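Local coordinates for protein alpha-galactosidase 1 (Saccharomyces cerevisiae, PDB 3LRK) that hydrolyses terminal, non-reducing alpha-D-galactose residues from alpha-D-galactosides, including galactose oligosaccharides, galactomannans and galactolipids, at residues Asp35-Phe40 with Ile70-Trp75; Leu50-Arg55 with Ala294-Leu299; Asn370-Glu375 with Asn450-Thr455. The protein carries 1 engineered substitution. All blocks are in the same frame, centred on the assembly; numbering follows the deposited sequence.

Contact 1 (Asp35-Phe40 with Ile70-Trp75)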
loop_
_atom_site.group_PDB
_atom_site.type_symbol
_atom_site.label_atom_id
_atom_site.label_comp_id
_atom_site.label_asym_id
_atom_site.label_seq_id
_atom_site.Cartn_x
_atom_site.Cartn_y
_atom_site.Cartn_z
ATOM N N ASP A 35 -19.710 -8.710 -27.726
ATOM C CA ASP A 35 -20.292 -7.584 -27.003
ATOM C C ASP A 35 -20.255 -6.374 -27.951
ATOM O O ASP A 35 -19.255 -6.151 -28.641
ATOM C CB ASP A 35 -19.486 -7.334 -25.710
ATOM C CG ASP A 35 -20.051 -6.210 -24.841
ATOM O OD1 ASP A 35 -20.262 -5.079 -25.349
ATOM O OD2 ASP A 35 -20.250 -6.450 -23.615
ATOM N N ASN A 36 -21.338 -5.607 -27.978
ATOM C CA ASN A 36 -21.501 -4.499 -28.931
ATOM C C ASN A 36 -20.730 -3.216 -28.611
ATOM O O ASN A 36 -20.683 -2.296 -29.438
ATOM C CB ASN A 36 -22.984 -4.147 -29.055
ATOM C CG ASN A 36 -23.544 -3.537 -27.777
ATOM O OD1 ASN A 36 -23.454 -2.322 -27.544
ATOM N ND2 ASN A 36 -24.114 -4.375 -26.942
ATOM N N TRP A 37 -20.141 -3.141 -27.418
ATOM C CA TRP A 37 -19.607 -1.869 -26.930
ATOM C C TRP A 37 -18.499 -1.257 -27.804
ATOM O O TRP A 37 -18.657 -0.128 -28.291
ATOM C CB TRP A 37 -19.149 -1.943 -25.463
ATOM C CG TRP A 37 -18.793 -0.577 -24.983
ATOM C CD1 TRP A 37 -17.544 -0.056 -24.827
ATOM C CD2 TRP A 37 -19.714 0.476 -24.671
ATOM N NE1 TRP A 37 -17.626 1.259 -24.406
ATOM C CE2 TRP A 37 -18.947 1.608 -24.306
ATOM C CE3 TRP A 37 -21.115 0.566 -24.647
ATOM C CZ2 TRP A 37 -19.536 2.818 -23.926
ATOM C CZ3 TRP A 37 -21.701 1.774 -24.263
ATOM C CH2 TRP A 37 -20.910 2.882 -23.915
ATOM N N ASN A 38 -17.395 -1.986 -27.995
ATOM C CA ASN A 38 -16.223 -1.437 -28.701
ATOM C C ASN A 38 -16.578 -0.697 -29.984
ATOM O O ASN A 38 -15.950 0.306 -30.313
ATOM C CB ASN A 38 -15.171 -2.510 -28.996
ATOM C CG ASN A 38 -14.391 -2.940 -27.751
ATOM O OD1 ASN A 38 -14.414 -2.265 -26.714
ATOM N ND2 ASN A 38 -13.695 -4.070 -27.853
ATOM N N THR A 39 -17.610 -1.168 -30.679
ATOM C CA THR A 39 -17.893 -0.689 -32.028
ATOM C C THR A 39 -19.218 0.060 -32.177
ATOM O O THR A 39 -19.410 0.769 -33.173
ATOM C CB THR A 39 -17.747 -1.833 -33.093
ATOM O OG1 THR A 39 -18.665 -2.902 -32.815
ATOM C CG2 THR A 39 -16.316 -2.391 -33.096
ATOM N N PHE A 40 -20.112 -0.063 -31.190
ATOM C CA PHE A 40 -21.426 0.608 -31.240
ATOM C C PHE A 40 -21.776 1.545 -30.069
ATOM O O PHE A 40 -22.714 2.341 -30.167
ATOM C CB PHE A 40 -22.544 -0.414 -31.449
ATOM C CG PHE A 40 -22.445 -1.146 -32.754
ATOM C CD1 PHE A 40 -21.740 -2.349 -32.842
ATOM C CD2 PHE A 40 -23.031 -0.620 -33.908
ATOM C CE1 PHE A 40 -21.627 -3.031 -34.061
ATOM C CE2 PHE A 40 -22.930 -1.292 -35.130
ATOM C CZ PHE A 40 -22.222 -2.500 -35.206
ATOM N N ILE A 70 -23.870 -10.504 -26.157
ATOM C CA ILE A 70 -23.929 -9.687 -24.947
ATOM C C ILE A 70 -24.224 -8.224 -25.261
ATOM O O ILE A 70 -23.384 -7.506 -25.802
ATOM C CB ILE A 70 -22.633 -9.787 -24.098
ATOM C CG1 ILE A 70 -22.257 -11.249 -23.829
ATOM C CG2 ILE A 70 -22.798 -9.011 -22.779
ATOM C CD1 ILE A 70 -20.753 -11.455 -23.555
ATOM N N LEU A 71 -25.436 -7.813 -24.911
ATOM C CA LEU A 71 -25.877 -6.432 -25.013
ATOM C C LEU A 71 -25.291 -5.688 -23.818
ATOM O O LEU A 71 -25.497 -6.096 -22.669
ATOM C CB LEU A 71 -27.403 -6.357 -24.981
ATOM C CG LEU A 71 -28.070 -4.969 -24.928
ATOM C CD1 LEU A 71 -27.862 -4.190 -26.218
ATOM C CD2 LEU A 71 -29.538 -5.094 -24.597
ATOM N N ASP A 72 -24.571 -4.606 -24.100
ATOM C CA ASP A 72 -23.872 -3.836 -23.068
ATOM C C ASP A 72 -24.756 -2.688 -22.543
ATOM O O ASP A 72 -25.968 -2.846 -22.427
ATOM C CB ASP A 72 -22.519 -3.350 -23.621
ATOM C CG ASP A 72 -21.441 -3.222 -22.539
ATOM O OD1 ASP A 72 -20.751 -4.219 -22.234
ATOM O OD2 ASP A 72 -21.277 -2.108 -22.003
ATOM N N ASP A 73 -24.141 -1.553 -22.209
ATOM C CA ASP A 73 -24.784 -0.415 -21.531
ATOM C C ASP A 73 -25.823 0.292 -22.427
ATOM O O ASP A 73 -25.963 -0.045 -23.604
ATOM C CB ASP A 73 -23.678 0.575 -21.117
ATOM C CG ASP A 73 -24.024 1.422 -19.878
ATOM O OD1 ASP A 73 -25.206 1.567 -19.479
ATOM O OD2 ASP A 73 -23.063 1.957 -19.287
ATOM N N CYS A 74 -26.543 1.265 -21.853
ATOM C CA CYS A 74 -27.425 2.205 -22.592
ATOM C C CYS A 74 -28.693 1.603 -23.200
ATOM O O CYS A 74 -29.201 2.088 -24.229
ATOM C CB CYS A 74 -26.652 2.954 -23.687
ATOM S SG CYS A 74 -24.907 3.201 -23.355
ATOM N N TRP A 75 -29.226 0.568 -22.561
ATOM C CA TRP A 75 -30.338 -0.180 -23.144
ATOM C C TRP A 75 -31.676 0.216 -22.505
ATOM O O TRP A 75 -32.737 0.034 -23.113
ATOM C CB TRP A 75 -30.074 -1.696 -23.026
ATOM C CG TRP A 75 -29.991 -2.171 -21.606
ATOM C CD1 TRP A 75 -28.851 -2.358 -20.862
ATOM C CD2 TRP A 75 -31.089 -2.490 -20.738
ATOM N NE1 TRP A 75 -29.177 -2.784 -19.592
ATOM C CE2 TRP A 75 -30.538 -2.868 -19.483
ATOM C CE3 TRP A 75 -32.483 -2.505 -20.895
ATOM C CZ2 TRP A 75 -31.333 -3.251 -18.400
ATOM C CZ3 TRP A 75 -33.274 -2.881 -19.813
ATOM C CH2 TRP A 75 -32.688 -3.260 -18.577
#
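At the substrate-binding end of the (beta/alpha)8 barrel of this GH27 enzyme, two neighbouring parallel strands, 32-35 and 68-70, finish side by side. D35 and I70 form a parallel bridge, and the D35 CA-H points at I70 O (CA to O 3.3 Å). Beyond it the chains part: one turns into helix 37-40, the other runs on as a loop through D72 and D73, both substrate-binding residues. D72 carries the contact. Its CB lies 3.3 Å from D35 OD1, and from there the carboxylate splits its two oxygens between different surroundings. OD1 comes to 2.7 Å from D35 OD2, the two carboxylate planes turned 57° apart; OD1 also makes a salt bridge to K147, a further substrate-binding residue. Two carboxylate oxygens this close suggest that one of the acids probably holds a proton, although the K147 ammonium would partly offset the repulsion. OD2 heads for the indole, 3.8 Å from W37 CE3, takes a weak hydrogen bond from D73 N, and is bonded to a glycerol, probably from the crystallisation liquor, that D73 OD2 binds as well. D35 is held from its own side: its CG is anti to the backbone N (chi1 -177°), so OD1 can cap the coming helix by accepting from W37 N at 2.8 Å through its anti lone pair. D73 OD1 in turn takes the C74 N-H at 2.7 Å, from above the carboxylate plane. C74, disulfide-bonded to C42, places its SG at the edge of the W37 six-membered ring, 3.6 Å from CZ3 and near the ring plane.

Contact 2 (Leu50-Arg55 with Ala294-Leu299). With NAG (2-acetamido-2-deoxy-beta-D-glucopyranose), chain B.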
loop_
_atom_site.group_PDB
_atom_site.type_symbol
_atom_site.label_atom_id
_atom_site.label_comp_id
_atom_site.label_asym_id
_atom_site.label_seq_id
_atom_site.Cartn_x
_atom_site.Cartn_y
_atom_site.Cartn_z
ATOM N N LEU A 50 -29.741 -8.523 -33.571
ATOM C CA LEU A 50 -30.146 -9.665 -34.394
ATOM C C LEU A 50 -29.377 -9.755 -35.718
ATOM O O LEU A 50 -29.046 -10.853 -36.157
ATOM C CB LEU A 50 -31.665 -9.671 -34.614
ATOM C CG LEU A 50 -32.511 -9.712 -33.326
ATOM C CD1 LEU A 50 -33.994 -9.818 -33.636
ATOM C CD2 LEU A 50 -32.079 -10.824 -32.358
ATOM N N ASP A 51 -29.107 -8.606 -36.349
ATOM C CA ASP A 51 -28.222 -8.540 -37.535
ATOM C C ASP A 51 -26.822 -9.073 -37.245
ATOM O O ASP A 51 -26.266 -9.835 -38.034
ATOM C CB ASP A 51 -28.091 -7.110 -38.058
ATOM C CG ASP A 51 -29.341 -6.620 -38.770
ATOM O OD1 ASP A 51 -30.301 -7.404 -38.944
ATOM O OD2 ASP A 51 -29.354 -5.423 -39.142
ATOM N N THR A 52 -26.258 -8.667 -36.109
ATOM C CA THR A 52 -24.947 -9.160 -35.674
ATOM C C THR A 52 -24.983 -10.661 -35.415
ATOM O O THR A 52 -24.108 -11.390 -35.867
ATOM C CB THR A 52 -24.467 -8.443 -34.397
ATOM O OG1 THR A 52 -24.076 -7.108 -34.723
ATOM C CG2 THR A 52 -23.274 -9.168 -33.776
ATOM N N ALA A 53 -26.000 -11.105 -34.680
ATOM C CA ALA A 53 -26.155 -12.505 -34.350
ATOM C C ALA A 53 -26.289 -13.349 -35.618
ATOM O O ALA A 53 -25.689 -14.412 -35.708
ATOM C CB ALA A 53 -27.356 -12.707 -33.437
ATOM N N ASP A 54 -27.074 -12.868 -36.587
ATOM C CA ASP A 54 -27.220 -13.547 -37.886
ATOM C C ASP A 54 -25.863 -13.701 -38.563
ATOM O O ASP A 54 -25.541 -14.773 -39.078
ATOM C CB ASP A 54 -28.170 -12.777 -38.816
ATOM C CG ASP A 54 -29.645 -12.966 -38.463
ATOM O OD1 ASP A 54 -29.987 -13.767 -37.566
ATOM O OD2 ASP A 54 -30.478 -12.308 -39.108
ATOM N N ARG A 55 -25.079 -12.623 -38.551
ATOM C CA ARG A 55 -23.734 -12.597 -39.138
ATOM C C ARG A 55 -22.781 -13.555 -38.421
ATOM O O ARG A 55 -22.040 -14.275 -39.072
ATOM C CB ARG A 55 -23.181 -11.166 -39.136
ATOM C CG ARG A 55 -21.735 -10.987 -39.617
ATOM C CD ARG A 55 -21.578 -11.193 -41.120
ATOM N NE ARG A 55 -20.399 -10.501 -41.649
ATOM C CZ ARG A 55 -19.946 -10.611 -42.899
ATOM N NH1 ARG A 55 -20.547 -11.409 -43.779
ATOM N NH2 ARG A 55 -18.874 -9.924 -43.269
ATOM N N ALA A 294 -14.818 -6.826 -32.041
ATOM C CA ALA A 294 -14.959 -6.286 -33.393
ATOM C C ALA A 294 -16.421 -6.111 -33.829
ATOM O O ALA A 294 -17.340 -6.683 -33.229
ATOM C CB ALA A 294 -14.211 -7.173 -34.378
ATOM N N ASN A 295 -16.628 -5.281 -34.852
ATOM C CA ASN A 295 -17.901 -5.230 -35.571
ATOM C C ASN A 295 -17.851 -6.340 -36.606
ATOM O O ASN A 295 -17.054 -6.273 -37.548
ATOM C CB ASN A 295 -18.089 -3.868 -36.260
ATOM C CG ASN A 295 -19.381 -3.781 -37.084
ATOM O OD1 ASN A 295 -20.148 -4.742 -37.187
ATOM N ND2 ASN A 295 -19.629 -2.610 -37.659
ATOM N N VAL A 296 -18.675 -7.368 -36.425
ATOM C CA VAL A 296 -18.610 -8.552 -37.289
ATOM C C VAL A 296 -19.100 -8.271 -38.722
ATOM O O VAL A 296 -18.767 -9.011 -39.649
ATOM C CB VAL A 296 -19.323 -9.795 -36.671
ATOM C CG1 VAL A 296 -18.606 -10.255 -35.390
ATOM C CG2 VAL A 296 -20.797 -9.515 -36.399
ATOM N N ASN A 297 -19.875 -7.199 -38.884
ATOM C CA ASN A 297 -20.324 -6.745 -40.208
ATOM C C ASN A 297 -19.354 -5.728 -40.811
ATOM O O ASN A 297 -19.592 -5.178 -41.887
ATOM C CB ASN A 297 -21.746 -6.171 -40.137
ATOM C CG ASN A 297 -22.808 -7.251 -39.973
ATOM O OD1 ASN A 297 -23.404 -7.384 -38.902
ATOM N ND2 ASN A 297 -23.053 -8.028 -41.035
ATOM N N ASN A 298 -18.258 -5.486 -40.099
ATOM C CA ASN A 298 -17.196 -4.619 -40.566
ATOM C C ASN A 298 -15.874 -5.192 -40.060
ATOM O O ASN A 298 -15.080 -4.513 -39.398
ATOM C CB ASN A 298 -17.423 -3.191 -40.054
ATOM C CG ASN A 298 -16.637 -2.158 -40.826
ATOM O OD1 ASN A 298 -16.013 -2.465 -41.845
ATOM N ND2 ASN A 298 -16.673 -0.917 -40.353
ATOM N N LEU A 299 -15.673 -6.472 -40.362
ATOM C CA LEU A 299 -14.536 -7.235 -39.890
ATOM C C LEU A 299 -13.651 -7.595 -41.082
ATOM O O LEU A 299 -14.141 -8.161 -42.070
ATOM C CB LEU A 299 -15.030 -8.504 -39.185
ATOM C CG LEU A 299 -14.021 -9.525 -38.646
ATOM C CD1 LEU A 299 -13.204 -8.937 -37.498
ATOM C CD2 LEU A 299 -14.737 -10.780 -38.195
HETATM C C1 NAG B . -11.735 0.759 -41.389
HETATM C C2 NAG B . -13.183 1.192 -41.121
HETATM C C3 NAG B . -14.180 0.533 -42.085
HETATM C C4 NAG B . -13.741 0.676 -43.543
HETATM C C5 NAG B . -12.257 0.321 -43.711
HETATM C C6 NAG B . -11.769 0.672 -45.115
HETATM C C7 NAG B . -14.169 1.896 -39.006
HETATM C C8 NAG B . -14.691 1.467 -37.666
HETATM N N2 NAG B . -13.571 0.955 -39.738
HETATM O O3 NAG B . -15.457 1.113 -41.933
HETATM O O4 NAG B . -14.547 -0.146 -44.363
HETATM O O5 NAG B . -11.442 0.996 -42.759
HETATM O O6 NAG B . -11.548 -0.518 -45.838
HETATM O O7 NAG B . -14.305 3.063 -39.383
HETATM O O HOH W 1 -21.137 -6.495 -34.931
HETATM O O HOH W 2 -16.948 -7.742 -42.681
#
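An arginine side chain bridges helix and loop by its NE rather than by its tip alone: R55 NE gives its hydrogen to V296 O at 3.0 Å and almost straight (170°). The oxygen lies in the guanidinium plane, at its edge, yet NE stands above the plane of the V296 carbonyl. The shape of the chain makes this possible. CG leaves anti to the backbone N, and a bend at chi2 (71°) swings the rest of R55 across the loop. On the way CG passes V296 CG2, and CD lies 3.5 Å from N297 ND2, the guanidinium and N297 amide planes being nearly parallel, 9° apart. One turn back on the helix, T52 CG2 meets V296 CG2 at 3.6 Å, the two side chains crossing at about a right angle. V296 thus presses one methyl between T52 and the stem of R55. Helix 46-58 is the first long helix of the TIM barrel, and the loop follows strand 290-292, the eighth strand, so the contact lies where the barrel closes. Within the loop N295 OD1 accepts from N297 N at 3.0 Å, an Asx turn that bends the chain at V296 and N297, the two residues R55 meets. Two waters extend the joint: one links T52 OG1 (3.0 Å) to V296 N, the other takes hydrogens from R55 NH2 (3.0 Å) and L299 N. R55 NH2 also donates to L410 O, at the end of helix 403-410, while NH1 lies close to the like charge of R412. N298 turns away from the helix toward a glycan, its ND2 donating nearly straight to O3 of an N-acetylglucosamine at 2.8 Å.

Contact 3 (Asn370-Glu375 with Asn450-Thr455). With NAG (2-acetamido-2-deoxy-beta-D-glucopyranose), chain G.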
loop_
_atom_site.group_PDB
_atom_site.type_symbol
_atom_site.label_atom_id
_atom_site.label_comp_id
_atom_site.label_asym_id
_atom_site.label_seq_id
_atom_site.Cartn_x
_atom_site.Cartn_y
_atom_site.Cartn_z
ATOM N N ASN A 370 14.401 -18.844 -28.060
ATOM C CA ASN A 370 14.799 -20.186 -27.722
ATOM C C ASN A 370 14.340 -20.691 -26.356
ATOM O O ASN A 370 14.278 -19.932 -25.438
ATOM C CB ASN A 370 16.323 -20.290 -27.800
ATOM C CG ASN A 370 17.037 -19.446 -26.776
ATOM O OD1 ASN A 370 17.418 -19.929 -25.769
ATOM N ND2 ASN A 370 17.250 -18.193 -27.066
ATOM N N THR A 371 14.077 -21.981 -26.228
ATOM C CA THR A 371 13.850 -22.609 -24.936
ATOM C C THR A 371 14.275 -24.083 -24.974
ATOM O O THR A 371 14.741 -24.576 -26.006
ATOM C CB THR A 371 12.377 -22.436 -24.456
ATOM O OG1 THR A 371 12.265 -22.904 -23.107
ATOM C CG2 THR A 371 11.393 -23.189 -25.355
ATOM N N THR A 372 14.138 -24.762 -23.837
ATOM C CA THR A 372 14.503 -26.169 -23.683
ATOM C C THR A 372 13.358 -26.881 -22.980
ATOM O O THR A 372 12.456 -26.228 -22.457
ATOM C CB THR A 372 15.767 -26.333 -22.799
ATOM O OG1 THR A 372 15.481 -25.861 -21.479
ATOM C CG2 THR A 372 16.965 -25.554 -23.359
ATOM N N LEU A 373 13.405 -28.214 -22.942
ATOM C CA LEU A 373 12.425 -29.005 -22.189
ATOM C C LEU A 373 12.417 -28.677 -20.697
ATOM O O LEU A 373 11.362 -28.736 -20.052
ATOM C CB LEU A 373 12.656 -30.510 -22.382
ATOM C CG LEU A 373 12.408 -31.133 -23.761
ATOM C CD1 LEU A 373 12.813 -32.610 -23.740
ATOM C CD2 LEU A 373 10.955 -30.973 -24.207
ATOM N N GLU A 374 13.589 -28.344 -20.153
ATOM C CA GLU A 374 13.722 -27.993 -18.732
ATOM C C GLU A 374 12.907 -26.747 -18.386
ATOM O O GLU A 374 12.242 -26.719 -17.354
ATOM C CB GLU A 374 15.194 -27.807 -18.330
ATOM C CG GLU A 374 16.061 -29.063 -18.495
ATOM C CD GLU A 374 17.455 -28.929 -17.884
ATOM O OE1 GLU A 374 17.809 -27.828 -17.406
ATOM O OE2 GLU A 374 18.201 -29.936 -17.880
ATOM N N GLU A 375 12.948 -25.743 -19.265
ATOM C CA GLU A 375 12.172 -24.505 -19.103
ATOM C C GLU A 375 10.686 -24.712 -19.369
ATOM O O GLU A 375 9.847 -24.212 -18.615
ATOM C CB GLU A 375 12.682 -23.402 -20.026
ATOM C CG GLU A 375 14.052 -22.852 -19.692
ATOM C CD GLU A 375 14.318 -21.529 -20.386
ATOM O OE1 GLU A 375 13.795 -21.315 -21.503
ATOM O OE2 GLU A 375 15.045 -20.696 -19.802
ATOM N N ASN A 450 18.247 -32.253 -23.831
ATOM C CA ASN A 450 19.538 -31.590 -24.082
ATOM C C ASN A 450 19.552 -30.633 -25.286
ATOM O O ASN A 450 20.430 -29.768 -25.383
ATOM C CB ASN A 450 20.699 -32.607 -24.175
ATOM C CG ASN A 450 20.565 -33.756 -23.179
ATOM O OD1 ASN A 450 20.367 -33.542 -21.980
ATOM N ND2 ASN A 450 20.672 -34.983 -23.678
ATOM N N ALA A 451 18.583 -30.790 -26.191
ATOM C CA ALA A 451 18.468 -29.945 -27.382
ATOM C C ALA A 451 17.731 -28.629 -27.087
ATOM O O ALA A 451 17.041 -28.510 -26.070
ATOM C CB ALA A 451 17.776 -30.706 -28.496
ATOM N N ILE A 452 17.883 -27.641 -27.968
ATOM C CA ILE A 452 17.132 -26.391 -27.814
ATOM C C ILE A 452 16.132 -26.167 -28.953
ATOM O O ILE A 452 16.397 -26.515 -30.107
ATOM C CB ILE A 452 18.042 -25.130 -27.563
ATOM C CG1 ILE A 452 18.481 -24.460 -28.869
ATOM C CG2 ILE A 452 19.248 -25.472 -26.661
ATOM C CD1 ILE A 452 18.846 -22.993 -28.710
ATOM N N LEU A 453 14.967 -25.626 -28.602
ATOM C CA LEU A 453 13.980 -25.180 -29.580
ATOM C C LEU A 453 14.323 -23.746 -29.985
ATOM O O LEU A 453 14.326 -22.846 -29.149
ATOM C CB LEU A 453 12.560 -25.279 -28.993
ATOM C CG LEU A 453 11.353 -24.537 -29.592
ATOM C CD1 LEU A 453 11.200 -24.752 -31.092
ATOM C CD2 LEU A 453 10.071 -24.945 -28.866
ATOM N N ASN A 454 14.649 -23.556 -31.263
ATOM C CA ASN A 454 14.984 -22.242 -31.809
ATOM C C ASN A 454 13.954 -21.809 -32.848
ATOM O O ASN A 454 13.536 -22.620 -33.681
ATOM C CB ASN A 454 16.386 -22.255 -32.435
ATOM C CG ASN A 454 16.503 -23.228 -33.614
ATOM O OD1 ASN A 454 16.359 -24.445 -33.450
ATOM N ND2 ASN A 454 16.766 -22.690 -34.809
ATOM N N THR A 455 13.528 -20.548 -32.781
ATOM C CA THR A 455 12.628 -19.971 -33.784
ATOM C C THR A 455 12.903 -18.489 -33.912
ATOM O O THR A 455 13.494 -17.887 -33.025
ATOM C CB THR A 455 11.131 -20.099 -33.407
ATOM O OG1 THR A 455 10.931 -21.199 -32.510
ATOM C CG2 THR A 455 10.268 -20.268 -34.663
HETATM C C1 NAG G . 17.656 -16.930 -26.506
HETATM C C2 NAG G . 17.685 -16.261 -25.123
HETATM C C3 NAG G . 18.455 -14.932 -25.133
HETATM C C4 NAG G . 19.828 -15.076 -25.790
HETATM C C5 NAG G . 19.729 -15.843 -27.115
HETATM C C6 NAG G . 21.118 -16.174 -27.658
HETATM C C7 NAG G . 16.033 -16.437 -23.340
HETATM C C8 NAG G . 14.681 -16.017 -22.842
HETATM N N2 NAG G . 16.344 -16.076 -24.585
HETATM O O3 NAG G . 18.625 -14.463 -23.814
HETATM O O4 NAG G . 20.390 -13.795 -25.994
HETATM O O5 NAG G . 18.993 -17.052 -26.972
HETATM O O6 NAG G . 21.371 -15.377 -28.795
HETATM O O7 NAG G . 16.794 -17.077 -22.610
HETATM O O HOH W 3 15.502 -29.645 -24.413
#
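Strands 367-371 and 453-457 run antiparallel, with T371 and L453 as the hydrogen-bonded pair and N370 and N454 as the non-hydrogen-bonded one. T371 N donates to L453 O at 3.1 Å in the carbonyl plane, and L453 N returns a bond to T371 O at 2.8 Å, nearly along the C=O axis. T371 and L453 point the same way side by side, T371 CG2 4.1 Å from L453 CD2. Their face of this two-stranded sheet looks inward: L453 packs on I393 and L447, and T371 on M345. The pair is thereby attached to the larger antiparallel sheet of the C-terminal beta-sandwich domain. T371 OG1, anti to the backbone N, donates to E375 OE1 at 2.7 Å through the oxygen's anti lone pair; OE1 also receives the W328 indole N-H. An alanine at T371 would remove both the hydroxyl and the methyl, and would probably leave E375 less firmly held and L453 with a thinner neighbour. T372 occupies the N-cap of helix 373-376, its OG1 accepting weakly from E375 N at 3.4 Å, while its CG2 rests against I452 CG2. A water continues the join past the strand ends, accepting from L373 N at 2.9 Å and donating to A451 O. The other face carries N370, the first residue of an Asn-X-Thr glycosylation sequon that ends at T372. I452 CD1 touches N370 CB at 3.8 Å, whereas ND2 is bonded covalently to C1 of an N-acetylglucosamine at 1.4 Å.

In the fold
Contacts 1 and 2 belong to the catalytic TIM barrel, contact 3 to the C-terminal beta-sandwich domain. The first two have centres 12 Å apart and interleave along the chain: 35-40, 50-55, 70-75, then 294-299. Between them they involve the first, second and eighth strands or what follows them, and they touch directly, T39 CG2 lying 3.4 Å from N295 N. Contact 1 faces the substrate site, whereas contact 2 lies further out, beside a glycan. Contact 3 comes later in sequence, its centre 44 Å from that of contact 1 and 42 Å from that of contact 2, so its glycosylated strand pair stands well away from catalysis.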